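Local coordinates for protein flavohemoglobin (Malassezia yamatoensis, PDB 6O0A) that binds heme and FAD and, as a flavohemoglobin required for nitric oxide resistance, probably detoxifies nitric oxide with electrons passed from NAD(P)H through the flavin to the heme, at residues Met268-Leu273 against Ser279-Ile284; Ala295-Leu300 against Gly325-Arg330. All coordinates share one frame; numbering follows the deposited sequence.

Contact 1 of 2, residues Met268-Leu273 against Ser279-Ile284; sequences MTLETL and SPLVLI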
loop_
_atom_site.group_PDB
_atom_site.type_symbol
_atom_site.label_atom_id
_atom_site.label_comp_id
_atom_site.label_asym_id
_atom_site.label_seq_id
_atom_site.Cartn_x
_atom_site.Cartn_y
_atom_site.Cartn_z
ATOM N N MET A 268 -7.319 -1.342 3.511
ATOM C CA MET A 268 -7.445 -2.792 3.390
ATOM C C MET A 268 -7.549 -3.369 4.800
ATOM O O MET A 268 -6.608 -3.953 5.342
ATOM C CB MET A 268 -6.260 -3.354 2.611
ATOM C CG MET A 268 -6.354 -4.820 2.279
ATOM S SD MET A 268 -7.833 -5.155 1.334
ATOM C CE MET A 268 -7.695 -3.909 0.049
ATOM N N THR A 269 -8.715 -3.186 5.402
ATOM C CA THR A 269 -8.942 -3.555 6.788
ATOM C C THR A 269 -9.910 -4.728 6.886
ATOM O O THR A 269 -10.541 -5.148 5.910
ATOM C CB THR A 269 -9.479 -2.365 7.587
ATOM O OG1 THR A 269 -10.716 -1.934 7.020
ATOM C CG2 THR A 269 -8.484 -1.208 7.542
ATOM N N LEU A 270 -10.023 -5.252 8.107
ATOM C CA LEU A 270 -10.928 -6.369 8.346
ATOM C C LEU A 270 -12.359 -6.005 7.967
ATOM O O LEU A 270 -13.097 -6.835 7.422
ATOM C CB LEU A 270 -10.836 -6.797 9.809
ATOM C CG LEU A 270 -11.483 -8.120 10.194
ATOM C CD1 LEU A 270 -10.917 -9.246 9.346
ATOM C CD2 LEU A 270 -11.270 -8.384 11.675
ATOM N N GLU A 271 -12.762 -4.759 8.231
ATOM C CA GLU A 271 -14.099 -4.315 7.853
ATOM C C GLU A 271 -14.303 -4.393 6.344
ATOM O O GLU A 271 -15.389 -4.751 5.875
ATOM C CB GLU A 271 -14.336 -2.891 8.358
ATOM N N THR A 272 -13.266 -4.070 5.572
ATOM C CA THR A 272 -13.354 -4.129 4.115
ATOM C C THR A 272 -13.637 -5.544 3.620
ATOM O O THR A 272 -14.359 -5.725 2.630
ATOM C CB THR A 272 -12.057 -3.585 3.505
ATOM O OG1 THR A 272 -11.961 -2.180 3.769
ATOM C CG2 THR A 272 -12.003 -3.817 1.999
ATOM N N LEU A 273 -13.098 -6.558 4.300
ATOM C CA LEU A 273 -13.292 -7.949 3.904
ATOM C C LEU A 273 -14.640 -8.518 4.328
ATOM O O LEU A 273 -15.022 -9.586 3.842
ATOM C CB LEU A 273 -12.175 -8.819 4.490
ATOM C CG LEU A 273 -10.782 -8.393 4.038
ATOM C CD1 LEU A 273 -9.694 -9.198 4.738
ATOM C CD2 LEU A 273 -10.677 -8.536 2.528
ATOM N N SER A 279 -20.190 -13.924 6.335
ATOM C CA SER A 279 -19.480 -14.410 5.159
ATOM C C SER A 279 -18.141 -15.037 5.555
ATOM O O SER A 279 -17.440 -14.508 6.424
ATOM C CB SER A 279 -19.252 -13.272 4.163
ATOM O OG SER A 279 -18.742 -12.115 4.805
ATOM N N PRO A 280 -17.759 -16.153 4.939
ATOM C CA PRO A 280 -16.459 -16.757 5.246
ATOM C C PRO A 280 -15.323 -15.936 4.664
ATOM O O PRO A 280 -15.492 -15.180 3.703
ATOM C CB PRO A 280 -16.531 -18.141 4.585
ATOM C CG PRO A 280 -17.848 -18.188 3.845
ATOM C CD PRO A 280 -18.399 -16.804 3.787
ATOM N N LEU A 281 -14.144 -16.092 5.272
ATOM C CA LEU A 281 -12.942 -15.386 4.856
ATOM C C LEU A 281 -11.868 -16.384 4.438
ATOM O O LEU A 281 -11.638 -17.388 5.121
ATOM C CB LEU A 281 -12.387 -14.497 5.982
ATOM C CG LEU A 281 -13.226 -13.322 6.488
ATOM C CD1 LEU A 281 -12.549 -12.699 7.698
ATOM C CD2 LEU A 281 -13.428 -12.280 5.396
ATOM N N VAL A 282 -11.207 -16.101 3.321
ATOM C CA VAL A 282 -10.072 -16.892 2.861
ATOM C C VAL A 282 -8.900 -15.935 2.760
ATOM O O VAL A 282 -8.974 -14.931 2.040
ATOM C CB VAL A 282 -10.355 -17.596 1.520
ATOM C CG1 VAL A 282 -9.159 -18.453 1.108
ATOM C CG2 VAL A 282 -11.614 -18.465 1.616
ATOM N N LEU A 283 -7.840 -16.211 3.517
ATOM C CA LEU A 283 -6.672 -15.338 3.577
ATOM C C LEU A 283 -5.494 -16.092 2.975
ATOM O O LEU A 283 -5.111 -17.156 3.483
ATOM C CB LEU A 283 -6.386 -14.911 5.020
ATOM C CG LEU A 283 -7.600 -14.390 5.804
ATOM C CD1 LEU A 283 -7.193 -14.031 7.232
ATOM C CD2 LEU A 283 -8.215 -13.170 5.112
ATOM N N ILE A 284 -4.928 -15.555 1.897
ATOM C CA ILE A 284 -3.883 -16.238 1.137
ATOM C C ILE A 284 -2.666 -15.325 1.084
ATOM O O ILE A 284 -2.765 -14.180 0.622
ATOM C CB ILE A 284 -4.357 -16.599 -0.276
ATOM C CG1 ILE A 284 -5.580 -17.527 -0.205
ATOM C CG2 ILE A 284 -3.220 -17.215 -1.071
ATOM C CD1 ILE A 284 -6.132 -17.939 -1.564
#

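Contact 2 of 2, residues Ala295-Leu300 against Gly325-Arg330; sequences AFVEKL and GELLER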
loop_
_atom_site.group_PDB
_atom_site.type_symbol
_atom_site.label_atom_id
_atom_site.label_comp_id
_atom_site.label_asym_id
_atom_site.label_seq_id
_atom_site.Cartn_x
_atom_site.Cartn_y
_atom_site.Cartn_z
ATOM N N ALA A 295 -2.471 -9.683 11.567
ATOM C CA ALA A 295 -3.308 -8.623 12.127
ATOM C C ALA A 295 -4.793 -8.984 12.065
ATOM O O ALA A 295 -5.528 -8.800 13.044
ATOM C CB ALA A 295 -3.039 -7.299 11.394
ATOM N N PHE A 296 -5.248 -9.515 10.925
ATOM C CA PHE A 296 -6.660 -9.875 10.778
ATOM C C PHE A 296 -7.040 -10.996 11.729
ATOM O O PHE A 296 -8.100 -10.956 12.367
ATOM C CB PHE A 296 -6.955 -10.328 9.345
ATOM C CG PHE A 296 -6.847 -9.245 8.313
ATOM C CD1 PHE A 296 -7.072 -7.910 8.639
ATOM C CD2 PHE A 296 -6.530 -9.567 7.004
ATOM C CE1 PHE A 296 -6.980 -6.922 7.672
ATOM C CE2 PHE A 296 -6.430 -8.579 6.033
ATOM C CZ PHE A 296 -6.659 -7.257 6.371
ATOM N N VAL A 297 -6.186 -12.012 11.823
ATOM C CA VAL A 297 -6.514 -13.177 12.632
ATOM C C VAL A 297 -6.558 -12.811 14.105
ATOM O O VAL A 297 -7.453 -13.243 14.832
ATOM C CB VAL A 297 -5.522 -14.316 12.346
ATOM C CG1 VAL A 297 -5.758 -15.462 13.323
ATOM C CG2 VAL A 297 -5.715 -14.808 10.925
ATOM N N GLU A 298 -5.607 -11.992 14.567
ATOM C CA GLU A 298 -5.624 -11.563 15.960
ATOM C C GLU A 298 -6.888 -10.775 16.285
ATOM O O GLU A 298 -7.473 -10.942 17.362
ATOM C CB GLU A 298 -4.382 -10.722 16.272
ATOM C CG GLU A 298 -4.170 -10.485 17.779
ATOM C CD GLU A 298 -4.864 -9.240 18.315
ATOM O OE1 GLU A 298 -5.078 -8.279 17.550
ATOM O OE2 GLU A 298 -5.195 -9.223 19.518
ATOM N N LYS A 299 -7.323 -9.903 15.369
ATOM C CA LYS A 299 -8.530 -9.123 15.624
ATOM C C LYS A 299 -9.767 -10.016 15.626
ATOM O O LYS A 299 -10.619 -9.922 16.521
ATOM C CB LYS A 299 -8.665 -8.007 14.582
ATOM C CG LYS A 299 -9.853 -7.078 14.826
ATOM C CD LYS A 299 -9.738 -6.386 16.174
ATOM C CE LYS A 299 -10.969 -5.536 16.468
ATOM N NZ LYS A 299 -11.269 -4.572 15.367
ATOM N N LEU A 300 -9.878 -10.904 14.635
ATOM C CA LEU A 300 -11.008 -11.830 14.602
ATOM C C LEU A 300 -11.062 -12.680 15.867
ATOM O O LEU A 300 -12.147 -12.969 16.390
ATOM C CB LEU A 300 -10.925 -12.716 13.355
ATOM C CG LEU A 300 -11.233 -12.063 12.011
ATOM C CD1 LEU A 300 -10.611 -12.868 10.874
ATOM C CD2 LEU A 300 -12.748 -11.906 11.810
ATOM N N GLY A 325 4.556 -19.353 14.151
ATOM C CA GLY A 325 4.136 -19.818 15.465
ATOM C C GLY A 325 3.025 -18.968 16.045
ATOM O O GLY A 325 2.028 -19.488 16.552
ATOM N N GLU A 326 3.171 -17.646 15.955
ATOM C CA GLU A 326 2.168 -16.741 16.498
ATOM C C GLU A 326 0.862 -16.818 15.712
ATOM O O GLU A 326 -0.223 -16.785 16.299
ATOM C CB GLU A 326 2.715 -15.317 16.498
ATOM C CG GLU A 326 1.736 -14.305 17.022
ATOM C CD GLU A 326 2.339 -12.918 17.092
ATOM O OE1 GLU A 326 3.579 -12.803 16.938
ATOM O OE2 GLU A 326 1.577 -11.951 17.289
ATOM N N LEU A 327 0.949 -16.920 14.385
ATOM C CA LEU A 327 -0.258 -17.074 13.582
ATOM C C LEU A 327 -1.015 -18.326 13.988
ATOM O O LEU A 327 -2.241 -18.294 14.151
ATOM C CB LEU A 327 0.097 -17.114 12.098
ATOM C CG LEU A 327 -1.072 -17.320 11.130
ATOM C CD1 LEU A 327 -2.099 -16.199 11.279
ATOM C CD2 LEU A 327 -0.531 -17.383 9.690
ATOM N N LEU A 328 -0.300 -19.436 14.181
ATOM C CA LEU A 328 -0.969 -20.672 14.574
ATOM C C LEU A 328 -1.623 -20.539 15.943
ATOM O O LEU A 328 -2.723 -21.056 16.156
ATOM C CB LEU A 328 0.016 -21.838 14.563
ATOM C CG LEU A 328 0.572 -22.203 13.177
ATOM C CD1 LEU A 328 1.502 -23.389 13.269
ATOM C CD2 LEU A 328 -0.555 -22.470 12.189
ATOM N N GLU A 329 -0.967 -19.850 16.881
ATOM C CA GLU A 329 -1.565 -19.688 18.206
ATOM C C GLU A 329 -2.846 -18.874 18.125
ATOM O O GLU A 329 -3.866 -19.242 18.721
ATOM C CB GLU A 329 -0.572 -19.035 19.166
ATOM C CG GLU A 329 0.572 -19.930 19.577
ATOM C CD GLU A 329 0.100 -21.231 20.205
ATOM O OE1 GLU A 329 -0.652 -21.192 21.209
ATOM O OE2 GLU A 329 0.470 -22.301 19.683
ATOM N N ARG A 330 -2.817 -17.761 17.380
ATOM C CA ARG A 330 -4.021 -16.944 17.230
ATOM C C ARG A 330 -5.134 -17.724 16.550
ATOM O O ARG A 330 -6.299 -17.629 16.950
ATOM C CB ARG A 330 -3.723 -15.667 16.436
ATOM C CG ARG A 330 -2.837 -14.668 17.141
ATOM C CD ARG A 330 -3.516 -14.054 18.369
ATOM N NE ARG A 330 -3.454 -14.937 19.533
ATOM C CZ ARG A 330 -2.339 -15.218 20.203
ATOM N NH1 ARG A 330 -1.173 -14.683 19.826
ATOM N NH2 ARG A 330 -2.385 -16.041 21.250
#

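Contact 1 of 2, residues Met268-Leu273 against Ser279-Ile284
Leu281 projects from the first residue of strand 281-286 toward residues 270-273 and meets two leucines there, one with each of its methyl branches. Its CD2 lies against the base of Leu273, 3.8 Å from Leu273 CB and 3.5 Å from Leu273 O. The other branch reaches Leu270, whose side chain runs at about a right angle to that of Leu281, and they meet at Leu270 CD1 and Leu281 CD1, 4.2 Å apart. Leu270 has its CG anti to the backbone N (chi1 -168°), which carries the branched end in the direction of the strand although the CB itself does not head there. One step up the same strand face, Leu283 CD2 stands 4.3 Å from Leu273 CD1. Phe296 and Leu300 of helix 290-302 close over this leucine cluster, while Phe369 of the adjacent strand 367-371 and Phe395 of strand 394-397 flank Leu273. Segment 268-273 packs at the start of an interior strand of the parallel sheet in the NAD-binding domain. Leu273 O, which lies against Leu281 CD2, accepts a hydrogen bond from Ser367 OG, so this carbonyl has a partner on the neighbouring strand; the contact itself is apolar and buried, consistent with hydrophobic packing.

Contact 2 of 2, residues Ala295-Leu300 against Gly325-Arg330
Val297 has CG1 anti to its own N (chi1 173°), and this torsion sets CG1 3.7 Å from Arg330 CB, close to the arginine's backbone. The second valine branch serves another partner. Val297 CG2 lies 3.9 Å from Leu327 CD1, and that same leucine methyl is 4.0 Å from Val297 CB, the two side chains crossing at about a right angle. Leu327, with CG anti to the backbone N, extends this methyl across to the valine from a CB that does not itself face the other helix. Val290, two turns before Val297 at the start of the same helix, and Tyr341 of strand 336-343 also touch Leu327.

The helices concerned, 290-302 and 324-332, belong to the Rossmann-like NAD-binding domain of the ferredoxin-NADP reductase family. They follow strands 281-286 and 308-315, neighbours in the parallel sheet, and run nearly alongside each other, the local axes 9.4 Å apart at an angle of 27°.

Nearer the solvent, the aliphatic parts of two charged side chains take over. Arg330 turns CG beside its backbone N and bends again at chi2 and chi3, which lays CD against Glu298, 3.7 Å from Glu298 CG. The two side chains lie side by side and point the same way. Both chains are bent, and the carboxylate and guanidinium planes stand 72° apart. Glu298 OE2 remains 6.0 Å from Arg330 NE, so any attraction between these opposite charges is probably weak and long-range, whereas Arg330 NH2 forms a salt bridge with Glu333, just past the end of helix 324-332. Arg330 also packs on Leu294, and Glu298 on Pro228, which places this edge of the helix pair beside a loop of the FAD-binding domain.

In the fold
Contacts 1 and 2 follow one another along the chain, their centres 13 Å apart, and helix 290-302 bridges them. Strand 281-286, used in contact 1, leads directly into that helix, which supplies one side of contact 2. Phe296 and Lys299 face back to contact 1, where Phe296 CE2 lies 3.6 Å from Leu273 CD1 and Lys299 CG 3.7 Å from Leu270 CD2, whereas Val297 and Glu298 serve the neighbouring helix. Contact 1 is fully buried and joins segment 268-273 to a strand through leucines. Contact 2 joins two helices and is only partly buried, pairing an apolar inner half with an outer half of charged side chains that meet through their aliphatic parts.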